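Local coordinates for uncharacterized protein (Photobacterium profundum, PDB 3R87) that probably hydrolyses acyl thioesters as a hotdog-fold thioesterase of the 4-hydroxybenzoyl-CoA thioesterase family, at residues K89-Q94 / D109-C114; G69-E74 / V96-A101; S4-H9 / D77-F82; L55-Y60 / Q122-D127. All blocks are in the same frame, centred on the assembly; numbering follows the deposited sequence. Where two conformers were deposited one is given.

Contact 1 (K89-Q94 / D109-C114)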
loop_
_atom_site.group_PDB
_atom_site.type_symbol
_atom_site.label_atom_id
_atom_site.label_comp_id
_atom_site.label_asym_id
_atom_site.label_seq_id
_atom_site.Cartn_x
_atom_site.Cartn_y
_atom_site.Cartn_z
ATOM N N LYS A 89 26.632 -10.486 -1.502
ATOM C CA LYS A 89 25.451 -10.544 -2.361
ATOM C C LYS A 89 24.737 -11.892 -2.154
ATOM O O LYS A 89 25.371 -12.972 -1.978
ATOM C CB LYS A 89 25.896 -10.544 -3.817
ATOM C CG LYS A 89 26.816 -9.385 -4.163
ATOM C CD LYS A 89 26.975 -9.256 -5.662
ATOM C CE LYS A 89 25.721 -8.641 -6.278
ATOM N NZ LYS A 89 25.899 -8.102 -7.661
ATOM N N THR A 90 23.420 -11.829 -2.292
ATOM C CA THR A 90 22.574 -12.999 -2.385
ATOM C C THR A 90 21.691 -12.804 -3.604
ATOM O O THR A 90 21.083 -11.742 -3.775
ATOM C CB THR A 90 21.749 -13.234 -1.106
ATOM O OG1 THR A 90 22.613 -13.336 0.007
ATOM C CG2 THR A 90 21.068 -14.617 -1.205
ATOM N N LEU A 91 21.616 -13.826 -4.491
ATOM C CA LEU A 91 20.767 -13.805 -5.626
ATOM C C LEU A 91 19.527 -14.628 -5.381
ATOM O O LEU A 91 19.642 -15.776 -4.902
ATOM C CB LEU A 91 21.535 -14.355 -6.866
ATOM C CG LEU A 91 22.898 -13.815 -7.015
ATOM C CD1 LEU A 91 23.563 -14.496 -8.207
ATOM C CD2 LEU A 91 22.837 -12.264 -7.145
ATOM N N TRP A 92 18.379 -14.097 -5.667
ATOM C CA TRP A 92 17.112 -14.759 -5.465
ATOM C C TRP A 92 16.404 -14.892 -6.790
ATOM O O TRP A 92 16.345 -13.923 -7.577
ATOM C CB TRP A 92 16.252 -13.989 -4.485
ATOM C CG TRP A 92 16.840 -13.761 -3.137
ATOM C CD1 TRP A 92 17.678 -12.770 -2.744
ATOM C CD2 TRP A 92 16.592 -14.545 -1.951
ATOM N NE1 TRP A 92 17.955 -12.901 -1.413
ATOM C CE2 TRP A 92 17.300 -13.967 -0.886
ATOM C CE3 TRP A 92 15.764 -15.655 -1.677
ATOM C CZ2 TRP A 92 17.228 -14.453 0.440
ATOM C CZ3 TRP A 92 15.696 -16.139 -0.389
ATOM C CH2 TRP A 92 16.442 -15.565 0.632
ATOM N N ARG A 93 15.830 -16.058 -7.067
ATOM C CA ARG A 93 14.903 -16.269 -8.147
ATOM C C ARG A 93 13.539 -16.448 -7.513
ATOM O O ARG A 93 13.375 -17.354 -6.682
ATOM C CB ARG A 93 15.286 -17.499 -8.980
ATOM C CG ARG A 93 14.265 -17.860 -10.031
ATOM C CD ARG A 93 14.233 -16.847 -11.136
ATOM N NE ARG A 93 13.420 -17.313 -12.245
ATOM C CZ ARG A 93 13.697 -17.068 -13.516
ATOM N NH1 ARG A 93 14.655 -16.188 -13.897
ATOM N NH2 ARG A 93 12.913 -17.639 -14.411
ATOM N N GLN A 94 12.549 -15.641 -7.886
ATOM C CA GLN A 94 11.255 -15.691 -7.278
ATOM C C GLN A 94 10.195 -15.662 -8.335
ATOM O O GLN A 94 10.302 -14.903 -9.324
ATOM C CB GLN A 94 11.053 -14.580 -6.235
ATOM C CG GLN A 94 12.164 -14.590 -5.199
ATOM C CD GLN A 94 11.862 -13.701 -4.028
ATOM O OE1 GLN A 94 12.332 -12.552 -3.985
ATOM N NE2 GLN A 94 11.043 -14.181 -3.106
ATOM N N ASP A 109 14.266 -11.729 -10.732
ATOM C CA ASP A 109 15.641 -12.003 -10.371
ATOM C C ASP A 109 16.095 -10.860 -9.481
ATOM O O ASP A 109 16.135 -9.691 -9.939
ATOM C CB ASP A 109 16.551 -12.076 -11.618
ATOM C CG ASP A 109 16.186 -13.175 -12.574
ATOM O OD1 ASP A 109 16.058 -14.300 -12.123
ATOM O OD2 ASP A 109 16.076 -12.885 -13.817
ATOM N N ILE A 110 16.350 -11.133 -8.216
ATOM C CA ILE A 110 16.597 -10.130 -7.197
ATOM C C ILE A 110 17.980 -10.262 -6.643
ATOM O O ILE A 110 18.439 -11.386 -6.366
ATOM C CB ILE A 110 15.537 -10.189 -6.089
ATOM C CG1 ILE A 110 14.224 -9.467 -6.446
ATOM C CG2 ILE A 110 16.106 -9.621 -4.799
ATOM C CD1 ILE A 110 13.562 -9.711 -7.322
ATOM N N GLU A 111 18.714 -9.187 -6.503
ATOM C CA GLU A 111 20.004 -9.173 -5.863
ATOM C C GLU A 111 19.898 -8.419 -4.573
ATOM O O GLU A 111 19.452 -7.244 -4.568
ATOM C CB GLU A 111 21.064 -8.512 -6.726
ATOM C CG GLU A 111 21.225 -9.082 -8.035
ATOM C CD GLU A 111 22.453 -8.571 -8.797
ATOM O OE1 GLU A 111 23.180 -7.622 -8.333
ATOM O OE2 GLU A 111 22.640 -9.074 -9.931
ATOM N N MET A 112 20.302 -9.022 -3.480
ATOM C CA MET A 112 20.162 -8.516 -2.142
ATOM C C MET A 112 21.555 -8.250 -1.538
ATOM O O MET A 112 22.459 -9.091 -1.721
ATOM C CB MET A 112 19.500 -9.665 -1.330
ATOM C CG MET A 112 19.239 -9.359 0.120
ATOM S SD MET A 112 18.506 -10.644 1.105
ATOM C CE MET A 112 19.662 -11.751 1.471
ATOM N N VAL A 113 21.669 -7.177 -0.765
ATOM C CA VAL A 113 22.853 -6.877 0.050
ATOM C C VAL A 113 22.396 -6.685 1.503
ATOM O O VAL A 113 21.238 -6.582 1.819
ATOM C CB VAL A 113 23.515 -5.620 -0.487
ATOM C CG1 VAL A 113 23.996 -5.874 -1.906
ATOM C CG2 VAL A 113 22.589 -4.385 -0.490
ATOM N N CYS A 114 23.415 -6.663 2.405
ATOM C CA CYS A 114 23.197 -6.414 3.825
ATOM C C CYS A 114 23.826 -5.062 4.219
ATOM O O CYS A 114 24.940 -4.821 3.825
ATOM C CB CYS A 114 23.834 -7.570 4.590
ATOM S SG CYS A 114 23.671 -7.416 6.433
HETATM O O HOH W 1 22.946 -10.674 0.921
HETATM O O HOH W 2 17.793 -14.976 -10.065
HETATM O O HOH W 3 16.147 -14.625 -15.922
#
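Met112 lays its thioether obliquely against the indole of Trp92, a Met-aromatic contact. Lys89, Thr90, Ile110 and Met112 were each modelled in two conformers, and their contacts here belong to the one described. Met112 SD lies 3.4 Å from Trp92 NE1 and takes a weak, bent hydrogen bond from it (140° at the hydrogen). The chain runs straight as far as SD and turns at chi3 (77°), putting CE in the plane of the indole at its edge, 3.8 Å from Trp92 CZ2. Thr90 CG2 sits over one face of the same ring, toward the rim, and Ile110 CG2 approaches Trp92 CD1 at 4.1 Å. Thr90-Met112 and Trp92-Ile110 are the hydrogen-bonded antiparallel pairs beneath this apolar cluster. The face with Leu91 and Glu111 is more polar. Leu91 CD2 packs on Glu111 CG at 3.7 Å, and Lys89 NZ bridges to Glu111 OE1 at 2.8 Å from above the carboxylate plane. Farther along, Arg93 NH1 gives Asp109 OD1 a straight bond of 2.9 Å on its syn side, with a water joining NH1 to OD2. Strand 75-85 flanks segment 89-94, strand 56-66 flanks segment 109-114, and helix 28-41 covers Trp92 with Arg37 and Val40.

Contact 2 (G69-E74 / V96-A101)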
loop_
_atom_site.group_PDB
_atom_site.type_symbol
_atom_site.label_atom_id
_atom_site.label_comp_id
_atom_site.label_asym_id
_atom_site.label_seq_id
_atom_site.Cartn_x
_atom_site.Cartn_y
_atom_site.Cartn_z
ATOM N N GLY A 69 -1.861 -11.747 -15.728
ATOM C CA GLY A 69 -2.578 -11.067 -14.678
ATOM C C GLY A 69 -3.056 -12.035 -13.611
ATOM O O GLY A 69 -3.507 -13.160 -13.898
ATOM N N VAL A 70 -2.978 -11.656 -12.361
ATOM C CA VAL A 70 -3.411 -12.433 -11.227
ATOM C C VAL A 70 -4.728 -11.822 -10.720
ATOM O O VAL A 70 -4.884 -10.605 -10.669
ATOM C CB VAL A 70 -2.333 -12.449 -10.163
ATOM C CG1 VAL A 70 -2.766 -13.146 -8.907
ATOM C CG2 VAL A 70 -0.996 -13.066 -10.693
ATOM N N GLU A 71 -5.675 -12.676 -10.320
ATOM C CA GLU A 71 -7.018 -12.238 -10.015
ATOM C C GLU A 71 -7.393 -12.348 -8.545
ATOM O O GLU A 71 -6.840 -13.126 -7.765
ATOM C CB GLU A 71 -8.023 -13.023 -10.853
ATOM C CG GLU A 71 -7.810 -12.722 -12.335
ATOM C CD GLU A 71 -8.640 -13.518 -13.261
ATOM O OE1 GLU A 71 -9.578 -14.164 -12.853
ATOM O OE2 GLU A 71 -8.283 -13.580 -14.453
ATOM N N PHE A 72 -8.377 -11.529 -8.163
ATOM C CA PHE A 72 -8.961 -11.548 -6.828
ATOM C C PHE A 72 -9.319 -12.946 -6.381
ATOM O O PHE A 72 -9.915 -13.728 -7.152
ATOM C CB PHE A 72 -10.221 -10.672 -6.829
ATOM C CG PHE A 72 -10.959 -10.718 -5.529
ATOM C CD1 PHE A 72 -10.404 -10.249 -4.354
ATOM C CD2 PHE A 72 -12.251 -11.229 -5.496
ATOM C CE1 PHE A 72 -11.091 -10.313 -3.143
ATOM C CE2 PHE A 72 -12.931 -11.289 -4.262
ATOM C CZ PHE A 72 -12.370 -10.834 -3.122
ATOM N N ALA A 73 -8.998 -13.225 -5.130
ATOM C CA ALA A 73 -9.371 -14.451 -4.396
ATOM C C ALA A 73 -8.534 -15.649 -4.803
ATOM O O ALA A 73 -8.708 -16.718 -4.226
ATOM C CB ALA A 73 -10.880 -14.734 -4.472
ATOM N N GLU A 74 -7.600 -15.524 -5.733
ATOM C CA GLU A 74 -6.639 -16.576 -5.987
ATOM C C GLU A 74 -5.694 -16.721 -4.806
ATOM O O GLU A 74 -5.273 -15.709 -4.216
ATOM C CB GLU A 74 -5.889 -16.348 -7.288
ATOM C CG GLU A 74 -6.829 -16.466 -8.467
ATOM C CD GLU A 74 -6.246 -16.274 -9.840
ATOM O OE1 GLU A 74 -7.012 -16.605 -10.807
ATOM O OE2 GLU A 74 -5.178 -15.674 -10.026
ATOM N N VAL A 96 5.766 -15.992 -9.133
ATOM C CA VAL A 96 4.366 -16.136 -8.717
ATOM C C VAL A 96 3.681 -17.108 -9.633
ATOM O O VAL A 96 3.658 -16.904 -10.856
ATOM C CB VAL A 96 3.633 -14.760 -8.855
ATOM C CG1 VAL A 96 2.171 -14.935 -8.489
ATOM C CG2 VAL A 96 4.320 -13.669 -8.092
ATOM N N TRP A 97 3.088 -18.164 -9.044
ATOM C CA TRP A 97 2.359 -19.162 -9.835
ATOM C C TRP A 97 0.876 -19.120 -9.423
ATOM O O TRP A 97 0.527 -19.360 -8.239
ATOM C CB TRP A 97 2.938 -20.567 -9.545
ATOM C CG TRP A 97 4.240 -20.758 -10.270
ATOM C CD1 TRP A 97 5.434 -20.147 -10.015
ATOM C CD2 TRP A 97 4.473 -21.606 -11.389
ATOM N NE1 TRP A 97 6.391 -20.583 -10.906
ATOM C CE2 TRP A 97 5.804 -21.471 -11.762
ATOM C CE3 TRP A 97 3.634 -22.480 -12.133
ATOM C CZ2 TRP A 97 6.375 -22.185 -12.831
ATOM C CZ3 TRP A 97 4.192 -23.193 -13.159
ATOM C CH2 TRP A 97 5.535 -23.054 -13.501
ATOM N N ARG A 98 0.021 -18.871 -10.393
ATOM C CA ARG A 98 -1.425 -18.939 -10.205
ATOM C C ARG A 98 -1.859 -20.376 -10.038
ATOM O O ARG A 98 -1.165 -21.321 -10.528
ATOM C CB ARG A 98 -2.172 -18.315 -11.350
ATOM C CG ARG A 98 -1.900 -16.794 -11.496
ATOM C CD ARG A 98 -2.543 -16.203 -12.694
ATOM N NE ARG A 98 -4.009 -16.201 -12.593
ATOM C CZ ARG A 98 -4.873 -16.169 -13.625
ATOM N NH1 ARG A 98 -4.444 -16.166 -14.906
ATOM N NH2 ARG A 98 -6.175 -16.153 -13.408
ATOM N N PRO A 99 -2.985 -20.648 -9.397
ATOM C CA PRO A 99 -3.406 -22.058 -9.164
ATOM C C PRO A 99 -3.552 -22.823 -10.440
ATOM O O PRO A 99 -4.243 -22.433 -11.371
ATOM C CB PRO A 99 -4.758 -21.880 -8.475
ATOM C CG PRO A 99 -4.886 -20.518 -8.095
ATOM C CD PRO A 99 -3.887 -19.681 -8.766
ATOM N N GLY A 100 -2.854 -23.973 -10.516
ATOM C CA GLY A 100 -2.937 -24.839 -11.689
ATOM C C GLY A 100 -2.178 -24.363 -12.925
ATOM O O GLY A 100 -2.246 -25.044 -13.960
ATOM N N ALA A 101 -1.460 -23.247 -12.852
ATOM C CA ALA A 101 -0.829 -22.689 -14.053
ATOM C C ALA A 101 0.354 -23.512 -14.482
ATOM O O ALA A 101 1.063 -24.121 -13.680
ATOM C CB ALA A 101 -0.344 -21.270 -13.733
#
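Arg98 meets Glu74 side-on, the guanidinium and carboxylate planes turned only 28° from each other although the two chains cross at a slant. NH2 of Arg98 bonds to OE1 of Glu74 at 2.8 Å through the syn lone pair, and NE of Arg98 bonds to Glu74 OE2 at 2.9 Å. The bend at chi3 of Arg98 (67°) sets NE where it can give the second of these bonds. That oxygen carries another load: Glu71 N reaches Glu74 OE2 at 3.1 Å from well above the carboxylate plane, so it ties down its own turn as well as the arginine. Glu71 adds a longer salt bridge, with its OE2 3.5 Å from Arg98 NH2 and its carboxylate inclined 39° to the guanidinium. Over one guanidinium face lies Gly69 O, close but not hydrogen-bonded. Along the aliphatic part of the arginine, Val70 slides past in the opposite direction, its CG2 3.9 Å from Arg98 CG. Asp68 takes NH1 of the same arginine, and Lys119 of a third subunit packs on Arg98. The result is a salt-bridge network with a bidentate arginine-carboxylate pair at its centre, joining two type II beta turns, Glu71 to Glu74 and Arg98 to Ala101, beyond the end of strand 89-97.

Contact 3 (S4-H9 / D77-F82)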
loop_
_atom_site.group_PDB
_atom_site.type_symbol
_atom_site.label_atom_id
_atom_site.label_comp_id
_atom_site.label_asym_id
_atom_site.label_seq_id
_atom_site.Cartn_x
_atom_site.Cartn_y
_atom_site.Cartn_z
ATOM N N SER A 4 19.569 -23.018 -4.374
ATOM C CA SER A 4 18.907 -23.801 -3.328
ATOM C C SER A 4 17.762 -24.556 -3.932
ATOM O O SER A 4 17.343 -24.293 -5.047
ATOM C CB SER A 4 18.410 -22.851 -2.255
ATOM O OG SER A 4 17.318 -22.093 -2.756
ATOM N N LYS A 5 17.132 -25.430 -3.120
ATOM C CA LYS A 5 15.798 -25.927 -3.409
ATOM C C LYS A 5 14.783 -24.766 -3.584
ATOM O O LYS A 5 15.067 -23.620 -3.170
ATOM C CB LYS A 5 15.299 -26.859 -2.345
ATOM C CG LYS A 5 15.064 -26.123 -1.009
ATOM C CD LYS A 5 14.475 -27.095 0.052
ATOM C CE LYS A 5 14.246 -26.399 1.386
ATOM N NZ LYS A 5 13.741 -27.328 2.503
ATOM N N ILE A 6 13.631 -25.097 -4.124
ATOM C CA ILE A 6 12.524 -24.174 -4.224
ATOM C C ILE A 6 11.723 -24.177 -2.925
ATOM O O ILE A 6 11.323 -25.211 -2.432
ATOM C CB ILE A 6 11.665 -24.460 -5.439
ATOM C CG1 ILE A 6 12.488 -24.277 -6.736
ATOM C CG2 ILE A 6 10.400 -23.635 -5.419
ATOM C CD1 ILE A 6 11.775 -24.655 -8.036
ATOM N N TYR A 7 11.529 -23.006 -2.357
ATOM C CA TYR A 7 10.665 -22.766 -1.205
ATOM C C TYR A 7 9.312 -22.276 -1.702
ATOM O O TYR A 7 9.253 -21.578 -2.721
ATOM C CB TYR A 7 11.283 -21.704 -0.276
ATOM C CG TYR A 7 12.594 -22.152 0.321
ATOM C CD1 TYR A 7 12.629 -22.687 1.607
ATOM C CD2 TYR A 7 13.787 -22.035 -0.349
ATOM C CE1 TYR A 7 13.852 -23.126 2.149
ATOM C CE2 TYR A 7 15.022 -22.474 0.186
ATOM C CZ TYR A 7 15.025 -22.990 1.423
ATOM O OH TYR A 7 16.214 -23.421 1.960
ATOM N N HIS A 8 8.262 -22.585 -0.984
ATOM C CA HIS A 8 6.910 -22.246 -1.337
ATOM C C HIS A 8 6.285 -21.376 -0.254
ATOM O O HIS A 8 6.388 -21.713 0.927
ATOM C CB HIS A 8 6.069 -23.533 -1.496
ATOM C CG HIS A 8 6.553 -24.429 -2.578
ATOM N ND1 HIS A 8 6.017 -24.429 -3.822
ATOM C CD2 HIS A 8 7.559 -25.359 -2.580
ATOM C CE1 HIS A 8 6.660 -25.326 -4.591
ATOM N NE2 HIS A 8 7.595 -25.883 -3.846
ATOM N N HIS A 9 5.589 -20.307 -0.650
ATOM C CA HIS A 9 4.898 -19.422 0.294
ATOM C C HIS A 9 3.616 -18.996 -0.329
ATOM O O HIS A 9 3.613 -18.405 -1.384
ATOM C CB HIS A 9 5.796 -18.183 0.568
ATOM C CG HIS A 9 5.107 -17.141 1.429
ATOM N ND1 HIS A 9 4.733 -17.402 2.704
ATOM C CD2 HIS A 9 4.629 -15.870 1.142
ATOM C CE1 HIS A 9 4.044 -16.350 3.182
ATOM N NE2 HIS A 9 4.034 -15.376 2.274
ATOM N N ASP A 77 1.096 -19.318 -5.353
ATOM C CA ASP A 77 2.302 -19.846 -4.721
ATOM C C ASP A 77 3.472 -18.982 -5.124
ATOM O O ASP A 77 3.751 -18.831 -6.317
ATOM C CB ASP A 77 2.525 -21.286 -5.179
ATOM C CG ASP A 77 3.605 -22.023 -4.423
ATOM O OD1 ASP A 77 4.058 -21.573 -3.374
ATOM O OD2 ASP A 77 3.996 -23.107 -4.925
ATOM N N ILE A 78 4.156 -18.400 -4.144
ATOM C CA ILE A 78 5.414 -17.717 -4.393
ATOM C C ILE A 78 6.518 -18.768 -4.247
ATOM O O ILE A 78 6.626 -19.391 -3.199
ATOM C CB ILE A 78 5.663 -16.542 -3.435
ATOM C CG1 ILE A 78 4.463 -15.642 -3.280
ATOM C CG2 ILE A 78 6.936 -15.849 -3.829
ATOM C CD1 ILE A 78 4.074 -15.019 -4.547
ATOM N N ARG A 79 7.296 -18.944 -5.301
ATOM C CA ARG A 79 8.319 -20.006 -5.354
ATOM C C ARG A 79 9.664 -19.335 -5.421
ATOM O O ARG A 79 9.936 -18.559 -6.370
ATOM C CB ARG A 79 8.046 -20.887 -6.555
ATOM C CG ARG A 79 6.711 -21.576 -6.468
ATOM C CD ARG A 79 6.484 -22.582 -7.573
ATOM N NE ARG A 79 5.188 -23.193 -7.440
ATOM C CZ ARG A 79 4.654 -23.990 -8.359
ATOM N NH1 ARG A 79 5.345 -24.226 -9.501
ATOM N NH2 ARG A 79 3.460 -24.495 -8.169
ATOM N N THR A 80 10.532 -19.630 -4.462
ATOM C CA THR A 80 11.763 -18.892 -4.256
ATOM C C THR A 80 12.954 -19.832 -4.155
ATOM O O THR A 80 12.891 -20.828 -3.433
ATOM C CB THR A 80 11.666 -18.106 -2.926
ATOM O OG1 THR A 80 10.599 -17.159 -3.024
ATOM C CG2 THR A 80 12.928 -17.358 -2.566
ATOM N N SER A 81 14.046 -19.485 -4.793
ATOM C CA SER A 81 15.324 -20.103 -4.534
ATOM C C SER A 81 16.387 -19.025 -4.397
ATOM O O SER A 81 16.182 -17.877 -4.812
ATOM C CB SER A 81 15.717 -21.115 -5.628
ATOM O OG SER A 81 15.877 -20.429 -6.832
ATOM N N PHE A 82 17.523 -19.359 -3.797
ATOM C CA PHE A 82 18.635 -18.438 -3.613
ATOM C C PHE A 82 19.915 -19.072 -3.953
ATOM O O PHE A 82 20.086 -20.311 -3.881
ATOM C CB PHE A 82 18.720 -17.824 -2.157
ATOM C CG PHE A 82 19.026 -18.821 -1.109
ATOM C CD1 PHE A 82 18.027 -19.522 -0.365
ATOM C CD2 PHE A 82 20.384 -19.107 -0.806
ATOM C CE1 PHE A 82 18.353 -20.447 0.599
ATOM C CE2 PHE A 82 20.662 -20.081 0.150
ATOM C CZ PHE A 82 19.638 -20.740 0.899
#
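Ser4 packs closely on Phe82, its CB standing over the ring face 3.9 Å from the centroid. Its OG takes the crowded position between backbone N and carbonyl carbon (chi1 71°), where it accepts from Phe82 N at 2.9 Å and donates to Lys5 O at 2.8 Å; Ser4 N completes the grip through a bond to Phe82 O. Next along, Tyr7 passes obliquely by Phe82, CE2 of Tyr7 lying 3.9 Å from Phe82 CE1, while Trp92, Met132 and Met133 also touch the phenylalanine. Tyr7-Thr80 and His9-Ile78 are hydrogen-bonded antiparallel pairs that add strand 7-12 to strand 75-85 in the antiparallel sheet of the hotdog fold; the side chains of Tyr7, Thr80 and Ile78 face its helix 28-41. The face with His8 and Arg79 lies toward solvent and is held by charged bonds more than by packing. There His8 ND1 donates to Asp77 OD2 at 2.7 Å along its syn lone pair, imidazole and carboxylate nearly coplanar (19°). Arg79 NE reaches Asp77 OD2 too, at 2.8 Å, but from above the carboxylate plane, and would help keep the aspartate charged. Ile6 CG2 rests on Arg79 CB at 3.8 Å, and the arginine makes a cation-pi contact with Trp97.

Contact 4 (L55-Y60 / Q122-D127)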
loop_
_atom_site.group_PDB
_atom_site.type_symbol
_atom_site.label_atom_id
_atom_site.label_comp_id
_atom_site.label_asym_id
_atom_site.label_seq_id
_atom_site.Cartn_x
_atom_site.Cartn_y
_atom_site.Cartn_z
ATOM N N LEU A 55 21.492 -4.263 11.667
ATOM C CA LEU A 55 21.724 -4.778 10.280
ATOM C C LEU A 55 20.471 -5.170 9.694
ATOM O O LEU A 55 19.576 -5.796 10.345
ATOM C CB LEU A 55 22.731 -5.941 10.286
ATOM C CG LEU A 55 24.156 -5.550 10.779
ATOM C CD1 LEU A 55 25.040 -6.835 10.608
ATOM C CD2 LEU A 55 24.834 -4.355 10.096
ATOM N N GLY A 56 20.311 -4.944 8.413
ATOM C CA GLY A 56 19.133 -5.440 7.715
ATOM C C GLY A 56 19.502 -5.610 6.211
ATOM O O GLY A 56 20.621 -5.306 5.799
ATOM N N PHE A 57 18.583 -6.194 5.473
ATOM C CA PHE A 57 18.884 -6.433 4.005
ATOM C C PHE A 57 18.176 -5.408 3.158
ATOM O O PHE A 57 17.148 -4.845 3.568
ATOM C CB PHE A 57 18.457 -7.832 3.699
ATOM C CG PHE A 57 19.281 -8.825 4.407
ATOM C CD1 PHE A 57 20.479 -9.219 3.878
ATOM C CD2 PHE A 57 18.854 -9.395 5.557
ATOM C CE1 PHE A 57 21.244 -10.138 4.560
ATOM C CE2 PHE A 57 19.655 -10.315 6.211
ATOM C CZ PHE A 57 20.884 -10.630 5.724
ATOM N N ALA A 58 18.770 -5.220 1.950
ATOM C CA ALA A 58 18.237 -4.279 0.976
ATOM C C ALA A 58 18.283 -4.891 -0.379
ATOM O O ALA A 58 19.245 -5.620 -0.733
ATOM C CB ALA A 58 18.984 -2.951 1.043
ATOM N N VAL A 59 17.312 -4.638 -1.200
ATOM C CA VAL A 59 17.316 -5.018 -2.582
ATOM C C VAL A 59 18.161 -4.012 -3.338
ATOM O O VAL A 59 17.859 -2.802 -3.318
ATOM C CB VAL A 59 15.870 -5.122 -3.127
ATOM C CG1 VAL A 59 15.880 -5.336 -4.604
ATOM C CG2 VAL A 59 15.066 -6.249 -2.429
ATOM N N TYR A 60 19.179 -4.492 -4.042
ATOM C CA TYR A 60 19.980 -3.695 -4.920
ATOM C C TYR A 60 19.471 -3.692 -6.352
ATOM O O TYR A 60 19.425 -2.657 -6.993
ATOM C CB TYR A 60 21.453 -4.209 -4.797
ATOM C CG TYR A 60 22.350 -3.554 -5.807
ATOM C CD1 TYR A 60 22.397 -2.156 -5.910
ATOM C CD2 TYR A 60 23.097 -4.351 -6.671
ATOM C CE1 TYR A 60 23.229 -1.494 -6.885
ATOM C CE2 TYR A 60 24.002 -3.716 -7.629
ATOM C CZ TYR A 60 23.973 -2.287 -7.713
ATOM O OH TYR A 60 24.810 -1.684 -8.652
ATOM N N GLN A 122 27.717 -4.916 4.296
ATOM C CA GLN A 122 28.269 -5.795 5.320
ATOM C C GLN A 122 28.161 -7.212 4.747
ATOM O O GLN A 122 27.233 -7.557 3.975
ATOM C CB GLN A 122 27.459 -5.790 6.633
ATOM C CG GLN A 122 27.412 -4.369 7.246
ATOM C CD GLN A 122 28.761 -3.839 7.714
ATOM O OE1 GLN A 122 29.020 -2.582 7.669
ATOM N NE2 GLN A 122 29.614 -4.741 8.153
ATOM N N PRO A 123 29.010 -8.120 5.178
ATOM C CA PRO A 123 28.864 -9.574 4.756
ATOM C C PRO A 123 27.494 -10.151 5.337
ATOM O O PRO A 123 27.071 -9.734 6.411
ATOM C CB PRO A 123 30.046 -10.264 5.469
ATOM C CG PRO A 123 31.028 -9.130 5.603
ATOM C CD PRO A 123 30.199 -7.920 6.044
ATOM N N VAL A 124 26.888 -11.119 4.662
ATOM C CA VAL A 124 25.665 -11.781 5.218
ATOM C C VAL A 124 26.064 -12.499 6.503
ATOM O O VAL A 124 26.978 -13.300 6.493
ATOM C CB VAL A 124 24.999 -12.835 4.328
ATOM C CG1 VAL A 124 23.738 -13.430 4.985
ATOM C CG2 VAL A 124 24.684 -12.296 2.933
ATOM N N PRO A 125 25.412 -12.211 7.656
ATOM C CA PRO A 125 25.826 -12.886 8.907
ATOM C C PRO A 125 25.701 -14.383 8.801
ATOM O O PRO A 125 24.739 -14.926 8.254
ATOM C CB PRO A 125 24.861 -12.274 9.924
ATOM C CG PRO A 125 24.491 -10.925 9.370
ATOM C CD PRO A 125 24.370 -11.169 7.862
ATOM N N ALA A 126 26.648 -15.119 9.420
ATOM C CA ALA A 126 26.596 -16.576 9.407
ATOM C C ALA A 126 25.289 -17.130 9.978
ATOM O O ALA A 126 24.790 -18.130 9.500
ATOM C CB ALA A 126 27.744 -17.168 10.272
ATOM N N ASP A 127 24.735 -16.491 10.986
ATOM C CA ASP A 127 23.492 -17.026 11.540
ATOM C C ASP A 127 22.321 -16.906 10.603
ATOM O O ASP A 127 21.437 -17.790 10.602
ATOM C CB ASP A 127 23.121 -16.251 12.748
ATOM C CG ASP A 127 21.985 -16.935 13.538
ATOM O OD1 ASP A 127 21.984 -18.163 13.846
ATOM O OD2 ASP A 127 21.036 -16.197 13.840
#
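Phe57 points its ring at Val124 and Pro125, and the contact is easiest to read by walking out along that side chain. CB itself makes no touch on segment 122-127. From it CG is set anti to the carbonyl carbon, beside the backbone N (chi1 -66°), and the ring atoms beyond it reach segment 122-127. CD1 is held from the strand 106-115 side, by Val113 O and by the methyl of Met112 in its described conformer. CE1 of Phe57 is the first atom to meet the other segment, 4.2 Å from Val124 CG1. At the tip, Phe57 CZ touches twice: Val124 CG1 at 4.1 Å, near the ring plane at its edge, and Pro125 CD, also at 4.1 Å. Phe57 and Val124 cross at about a right angle, whereas Phe57 and Pro125 come tip to tip. Pro125 is the N-cap of helix 126-133, so this apolar touch joins the start of strand 56-66 of the hotdog sheet to the start of the C-terminal helix, with Leu46 and Leu49 of helix 43-53 also packing on Phe57. Leu55 makes a second touch: its CD2 lies 3.8 Å from Gln122 CG, the chains crossing at about a right angle, and its CD1 is 4.3 Å from Pro125 CG. Asp127 is a magnesium-binding residue, as is His53, though no metal is bound to this chain; in the conformer described it forms a salt bridge with Lys45.

Contacts 1 and 3 are partly buried strand pairings of one antiparallel sheet near the chain's centre, joined where strands 75-85 and 89-97 run side by side: Arg93 N meets Ser81 O, and Gln94 NE2 meets Thr80 OG1. Each has a mainly apolar face toward helix 28-41 and a charged face away from it. Contact 1 continues into contact 4 through strand 106-115, whose neighbour is strand 56-66. Contact 4 is a surface contact, purely apolar across its segments; it includes Asp127 of the magnesium site and lies next to His53. Contact 2, also partly buried, shares strand 89-97 but is peripheral, its centre about 17 Å from the chain's centre; there turns replace strand pairing and salt bridges dominate.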